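Local coordinates for AP endonuclease, family protein 2 (Mycobacterium smegmatis, PDB 5TNV) that binds a magnesium ion in a xylose isomerase-like TIM barrel and may act as an endonuclease, at residues A135-T140 with Y247-H252; W251-Y256 with G295-E300. All coordinates share one frame; numbering follows the deposited sequence. Where two conformers were deposited one is given.

Following the chain from the N terminus, strand 137-141 comes first, and contact 1 closes a long loop of 106 residues, under half of them helical, when 247-252 returns to face it across the barrel interior. Contact 2 starts where contact 1 ends, since Trp251 and His252 belong to both, and closes a shorter loop of 38 residues, which holds strand 266-272 and helix 281-290, by pairing 251-256 with 295-300. The two loops therefore follow one another along the chain. Contact 1 is side-chain packing through the core, contact 2 a pairing of neighbouring strands; they meet where the Phe250 ring rests against Pro296 and Cys298, beside the magnesium ligand His252.

Contact 1 (A135-T140 with Y247-H252); sequences ATIVNT and YSNFWH
Ile137 lays a methyl group on the ring of Phe250, and this CH-pi contact is the centre of the meeting. CG2 stands 3.8 Å from the centroid of the Phe250 ring, 17° off the ring normal and offset toward the rim. It lies anti to the backbone N of Ile137, while CG1 and CD1 branch off beside that N (chi1 -68°) and run to Asn249. There CD1 comes 3.5 Å from Asn249 O and 3.9 Å from Asn249 ND2, so CG2 covers the ring while the tip of the other branch reaches Asn249. The amide of Asn249 is held by other partners: OD1 bonds to Ser191 OG, and ND2 to Gln189 OE1 and Leu190 O.

Phe250 CG is trans to its own backbone N, which carries the ring toward Ile137 and Asn139, and the second of these meets it at the rim. Asn139 OD1 sits in the ring plane, 3.6 Å from Phe250 CD2, and Asn139 CB is equally close to Phe250 CE2. Amide and ring planes are 57° apart. Asn139 OD1 accepts a hydrogen bond from Asn221 ND2, and Asn139 ND2 bonds to Glu193 OE1, which fixes the amide's rotation. ND2 also lies 4.0 Å from His252 CE1, in packing contact. His252 gives ND1 to the magnesium ion, with Glu193 and Asp223 as fellow ligands, and its NE2 bonds to Ser104 OG. Asn139 is thus a second-shell residue, bonded to the ligand Glu193 and packed against His252, and its bond probably steadies that carboxylate.

The contact lies inside the barrel, between strand 137-141 and the loop leading into strand 251-261; strands 99-104 and 189-193, which flank 137-141, also touch Phe250, and the indole of Trp251 packs against helix 281-290.

Contact 2 (W251-Y256 with G295-E300); sequences WHIKNY and GPFCCE
Strands 251-261 and 297-299 pair in parallel, Trp251 beside Phe297 and His252 beside Cys298: Cys298 N donates to Trp251 O (2.9 Å) and Ile253 N to Cys298 O (3.0 Å), while the bond from Trp251 N to Pro296 O is weak. Trp251 and Phe297 share one face of the sheet and run side by side, their planes 27° apart but slid so far that the rings barely overlap; Trp251 CE3 touches Phe297 CE1 at 3.4 Å. Ile253 CD1 lies over one face of the Trp251 ring and also meets Phe297. On the other sheet face, Cys298 SG lies obliquely 4.5 Å from the centroid of the His252 ring. Past the bridges a water donates to both Ile253 O and Glu300 O, spanning the widening strands. Lys254, extended as far as CE, bends at its last torsion (chi4 -71°). Its NZ forms a salt bridge with the magnesium ligand Asp223, bonds to Asn226, and meets Glu300 OE1 at 2.9 Å in a second salt bridge, nearly along the C-O axis. Glu300 was modelled in two conformers, so this last bridge may not be constant; in the one described, the shared ammonium links Glu300 to the metal site.

Contact 1 (A135-T140 with Y247-H252)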
loop_
_atom_site.group_PDB
_atom_site.type_symbol
_atom_site.label_atom_id
_atom_site.label_comp_id
_atom_site.label_asym_id
_atom_site.label_seq_id
_atom_site.Cartn_x
_atom_site.Cartn_y
_atom_site.Cartn_z
ATOM N N ALA A 135 -30.153 12.998 5.739
ATOM C CA ALA A 135 -29.361 11.972 6.375
ATOM C C ALA A 135 -30.261 10.917 7.036
ATOM O O ALA A 135 -31.357 11.234 7.527
ATOM C CB ALA A 135 -28.432 12.557 7.425
ATOM N N THR A 136 -29.800 9.680 7.043
ATOM C CA THR A 136 -30.623 8.561 7.537
ATOM C C THR A 136 -30.073 7.907 8.795
ATOM O O THR A 136 -30.722 7.019 9.344
ATOM C CB THR A 136 -30.850 7.483 6.459
ATOM O OG1 THR A 136 -29.569 6.940 6.103
ATOM C CG2 THR A 136 -31.506 8.085 5.216
ATOM N N ILE A 137 -28.894 8.353 9.275
ATOM C CA ILE A 137 -28.243 7.777 10.430
ATOM C C ILE A 137 -27.650 8.866 11.291
ATOM O O ILE A 137 -26.982 9.773 10.766
ATOM C CB ILE A 137 -27.108 6.806 10.008
ATOM C CG1 ILE A 137 -27.617 5.539 9.330
ATOM C CG2 ILE A 137 -26.148 6.508 11.198
ATOM C CD1 ILE A 137 -28.336 4.585 10.316
ATOM N N VAL A 138 -27.859 8.744 12.601
ATOM C CA VAL A 138 -27.008 9.395 13.588
ATOM C C VAL A 138 -26.265 8.258 14.305
ATOM O O VAL A 138 -26.913 7.285 14.749
ATOM C CB VAL A 138 -27.790 10.278 14.560
ATOM C CG1 VAL A 138 -26.934 10.766 15.737
ATOM C CG2 VAL A 138 -28.411 11.440 13.784
ATOM N N ASN A 139 -24.953 8.365 14.409
ATOM C CA ASN A 139 -24.095 7.345 14.982
ATOM C C ASN A 139 -23.479 7.859 16.282
ATOM O O ASN A 139 -22.982 8.978 16.353
ATOM C CB ASN A 139 -22.998 7.008 13.955
ATOM C CG ASN A 139 -21.871 6.157 14.450
ATOM O OD1 ASN A 139 -21.913 4.929 14.329
ATOM N ND2 ASN A 139 -20.854 6.781 15.023
ATOM N N THR A 140 -23.507 6.984 17.300
ATOM C CA THR A 140 -22.878 7.248 18.578
ATOM C C THR A 140 -22.038 6.047 18.986
ATOM O O THR A 140 -22.343 4.911 18.615
ATOM C CB THR A 140 -23.970 7.600 19.615
ATOM O OG1 THR A 140 -23.385 8.127 20.793
ATOM C CG2 THR A 140 -24.826 6.409 19.994
ATOM N N TYR A 247 -26.980 -7.398 12.274
ATOM C CA TYR A 247 -27.514 -6.396 13.171
ATOM C C TYR A 247 -27.120 -4.973 12.775
ATOM O O TYR A 247 -27.380 -4.041 13.537
ATOM C CB TYR A 247 -27.029 -6.660 14.605
ATOM C CG TYR A 247 -27.381 -8.026 15.109
ATOM C CD1 TYR A 247 -28.610 -8.243 15.683
ATOM C CD2 TYR A 247 -26.495 -9.095 15.008
ATOM C CE1 TYR A 247 -28.961 -9.491 16.154
ATOM C CE2 TYR A 247 -26.840 -10.355 15.448
ATOM C CZ TYR A 247 -28.073 -10.529 16.022
ATOM O OH TYR A 247 -28.425 -11.816 16.506
ATOM N N SER A 248 -26.451 -4.809 11.629
ATOM C CA SER A 248 -25.826 -3.559 11.233
ATOM C C SER A 248 -26.710 -2.686 10.346
ATOM O O SER A 248 -27.280 -3.153 9.356
ATOM C CB SER A 248 -24.494 -3.874 10.545
ATOM O OG SER A 248 -23.581 -4.469 11.432
ATOM N N ASN A 249 -26.714 -1.396 10.669
ATOM C CA ASN A 249 -27.532 -0.413 9.905
ATOM C C ASN A 249 -26.693 0.731 9.328
ATOM O O ASN A 249 -27.266 1.642 8.735
ATOM C CB ASN A 249 -28.705 0.096 10.723
ATOM C CG ASN A 249 -28.249 0.912 11.928
ATOM O OD1 ASN A 249 -27.089 0.922 12.316
ATOM N ND2 ASN A 249 -29.197 1.552 12.595
ATOM N N PHE A 250 -25.387 0.707 9.497
ATOM C CA PHE A 250 -24.472 1.787 9.106
ATOM C C PHE A 250 -23.076 1.182 9.148
ATOM O O PHE A 250 -22.874 0.204 9.852
ATOM C CB PHE A 250 -24.603 2.928 10.117
ATOM C CG PHE A 250 -23.703 4.125 9.874
ATOM C CD1 PHE A 250 -23.655 4.754 8.641
ATOM C CD2 PHE A 250 -22.929 4.650 10.914
ATOM C CE1 PHE A 250 -22.877 5.855 8.419
ATOM C CE2 PHE A 250 -22.142 5.773 10.694
ATOM C CZ PHE A 250 -22.130 6.397 9.470
ATOM N N TRP A 251 -22.116 1.780 8.448
ATOM C CA TRP A 251 -20.807 1.117 8.368
ATOM C C TRP A 251 -19.681 2.148 8.142
ATOM O O TRP A 251 -19.488 2.617 7.043
ATOM C CB TRP A 251 -20.856 0.081 7.251
ATOM C CG TRP A 251 -19.780 -0.977 7.301
ATOM C CD1 TRP A 251 -18.678 -1.114 8.113
ATOM C CD2 TRP A 251 -19.771 -2.127 6.425
ATOM N NE1 TRP A 251 -17.996 -2.261 7.777
ATOM C CE2 TRP A 251 -18.642 -2.899 6.759
ATOM C CE3 TRP A 251 -20.621 -2.524 5.420
ATOM C CZ2 TRP A 251 -18.367 -4.082 6.078
ATOM C CZ3 TRP A 251 -20.355 -3.710 4.724
ATOM C CH2 TRP A 251 -19.224 -4.467 5.064
ATOM N N HIS A 252 -18.930 2.409 9.209
ATOM C CA HIS A 252 -17.597 3.011 9.125
ATOM C C HIS A 252 -16.666 1.903 8.603
ATOM O O HIS A 252 -16.532 0.868 9.266
ATOM C CB HIS A 252 -17.088 3.480 10.473
ATOM C CG HIS A 252 -17.654 4.727 11.029
ATOM N ND1 HIS A 252 -17.100 5.302 12.149
ATOM C CD2 HIS A 252 -18.728 5.466 10.618
ATOM C CE1 HIS A 252 -17.834 6.381 12.369
ATOM N NE2 HIS A 252 -18.804 6.538 11.494
#

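Contact 2 (W251-Y256 with G295-E300)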
loop_
_atom_site.group_PDB
_atom_site.type_symbol
_atom_site.label_atom_id
_atom_site.label_comp_id
_atom_site.label_asym_id
_atom_site.label_seq_id
_atom_site.Cartn_x
_atom_site.Cartn_y
_atom_site.Cartn_z
ATOM N N TRP A 251 -22.116 1.780 8.448
ATOM C CA TRP A 251 -20.807 1.117 8.368
ATOM C C TRP A 251 -19.681 2.148 8.142
ATOM O O TRP A 251 -19.488 2.617 7.043
ATOM C CB TRP A 251 -20.856 0.081 7.251
ATOM C CG TRP A 251 -19.780 -0.977 7.301
ATOM C CD1 TRP A 251 -18.678 -1.114 8.113
ATOM C CD2 TRP A 251 -19.771 -2.127 6.425
ATOM N NE1 TRP A 251 -17.996 -2.261 7.777
ATOM C CE2 TRP A 251 -18.642 -2.899 6.759
ATOM C CE3 TRP A 251 -20.621 -2.524 5.420
ATOM C CZ2 TRP A 251 -18.367 -4.082 6.078
ATOM C CZ3 TRP A 251 -20.355 -3.710 4.724
ATOM C CH2 TRP A 251 -19.224 -4.467 5.064
ATOM N N HIS A 252 -18.930 2.409 9.209
ATOM C CA HIS A 252 -17.597 3.011 9.125
ATOM C C HIS A 252 -16.666 1.903 8.603
ATOM O O HIS A 252 -16.532 0.868 9.266
ATOM C CB HIS A 252 -17.088 3.480 10.473
ATOM C CG HIS A 252 -17.654 4.727 11.029
ATOM N ND1 HIS A 252 -17.100 5.302 12.149
ATOM C CD2 HIS A 252 -18.728 5.466 10.618
ATOM C CE1 HIS A 252 -17.834 6.381 12.369
ATOM N NE2 HIS A 252 -18.804 6.538 11.494
ATOM N N ILE A 253 -16.067 2.139 7.463
ATOM C CA ILE A 253 -15.391 1.043 6.734
ATOM C C ILE A 253 -13.950 1.473 6.439
ATOM O O ILE A 253 -13.716 2.374 5.639
ATOM C CB ILE A 253 -16.220 0.658 5.495
ATOM C CG1 ILE A 253 -15.599 -0.551 4.777
ATOM C CG2 ILE A 253 -16.487 1.802 4.542
ATOM C CD1 ILE A 253 -16.514 -1.206 3.754
ATOM N N LYS A 254 -13.011 0.786 7.077
ATOM C CA LYS A 254 -11.576 1.081 6.932
ATOM C C LYS A 254 -10.798 -0.213 7.106
ATOM O O LYS A 254 -11.285 -1.214 7.645
ATOM C CB LYS A 254 -11.109 2.174 7.894
ATOM C CG LYS A 254 -11.230 1.864 9.363
ATOM C CD LYS A 254 -10.550 2.919 10.228
ATOM C CE LYS A 254 -10.764 2.761 11.736
ATOM N NZ LYS A 254 -12.157 3.099 12.119
ATOM N N ASN A 255 -9.513 -0.164 6.700
ATOM C CA ASN A 255 -8.669 -1.340 6.731
ATOM C C ASN A 255 -7.260 -1.013 7.256
ATOM O O ASN A 255 -6.812 0.137 7.266
ATOM C CB ASN A 255 -8.592 -2.010 5.353
ATOM C CG ASN A 255 -8.483 -3.519 5.341
ATOM O OD1 ASN A 255 -8.302 -4.151 6.411
ATOM N ND2 ASN A 255 -8.594 -4.117 4.184
ATOM N N TYR A 256 -6.575 -2.073 7.639
ATOM C CA TYR A 256 -5.221 -2.052 8.165
ATOM C C TYR A 256 -4.502 -3.298 7.701
ATOM O O TYR A 256 -5.143 -4.367 7.678
ATOM C CB TYR A 256 -5.179 -2.090 9.700
ATOM C CG TYR A 256 -5.795 -0.894 10.343
ATOM C CD1 TYR A 256 -7.165 -0.761 10.524
ATOM C CD2 TYR A 256 -4.994 0.165 10.799
ATOM C CE1 TYR A 256 -7.727 0.340 11.104
ATOM C CE2 TYR A 256 -5.539 1.286 11.397
ATOM C CZ TYR A 256 -6.935 1.389 11.549
ATOM O OH TYR A 256 -7.529 2.460 12.155
ATOM N N GLY A 295 -27.654 -0.085 4.840
ATOM C CA GLY A 295 -27.322 1.230 5.353
ATOM C C GLY A 295 -26.255 1.950 4.586
ATOM O O GLY A 295 -25.514 1.350 3.800
ATOM N N PRO A 296 -26.098 3.248 4.804
ATOM C CA PRO A 296 -25.067 4.013 4.113
ATOM C C PRO A 296 -23.666 3.576 4.608
ATOM O O PRO A 296 -23.506 3.021 5.681
ATOM C CB PRO A 296 -25.386 5.465 4.460
ATOM C CG PRO A 296 -26.166 5.416 5.684
ATOM C CD PRO A 296 -26.880 4.098 5.750
ATOM N N PHE A 297 -22.665 3.897 3.774
ATOM C CA PHE A 297 -21.266 3.739 4.138
ATOM C C PHE A 297 -20.659 5.042 4.587
ATOM O O PHE A 297 -21.086 6.130 4.128
ATOM C CB PHE A 297 -20.443 3.212 2.939
ATOM C CG PHE A 297 -20.790 1.815 2.492
ATOM C CD1 PHE A 297 -20.154 0.718 3.023
ATOM C CD2 PHE A 297 -21.732 1.602 1.504
ATOM C CE1 PHE A 297 -20.411 -0.573 2.601
ATOM C CE2 PHE A 297 -22.054 0.333 1.059
ATOM C CZ PHE A 297 -21.392 -0.751 1.609
ATOM N N CYS A 298 -19.624 4.969 5.385
ATOM C CA CYS A 298 -18.843 6.133 5.753
ATOM C C CYS A 298 -17.352 5.744 5.732
ATOM O O CYS A 298 -16.931 4.831 6.452
ATOM C CB CYS A 298 -19.248 6.629 7.144
ATOM S SG CYS A 298 -18.355 8.081 7.674
ATOM N N CYS A 299 -16.622 6.410 4.849
ATOM C CA CYS A 299 -15.186 6.203 4.733
ATOM C C CYS A 299 -14.492 7.084 5.798
ATOM O O CYS A 299 -14.550 8.314 5.718
ATOM C CB CYS A 299 -14.690 6.563 3.338
ATOM S SG CYS A 299 -15.353 5.532 2.051
ATOM N N GLU A 300 -13.844 6.436 6.737
ATOM C CA GLU A 300 -13.005 6.934 7.808
ATOM C C GLU A 300 -11.580 6.433 7.565
ATOM O O GLU A 300 -11.462 5.331 7.103
ATOM C CB GLU A 300 -13.443 6.494 9.234
ATOM C CG GLU A 300 -13.162 7.513 10.342
ATOM C CD GLU A 300 -12.016 7.151 11.262
ATOM O OE1 GLU A 300 -11.857 5.987 11.748
ATOM O OE2 GLU A 300 -11.271 8.155 11.598
HETATM O O HOH W 1 -12.358 4.482 4.520
#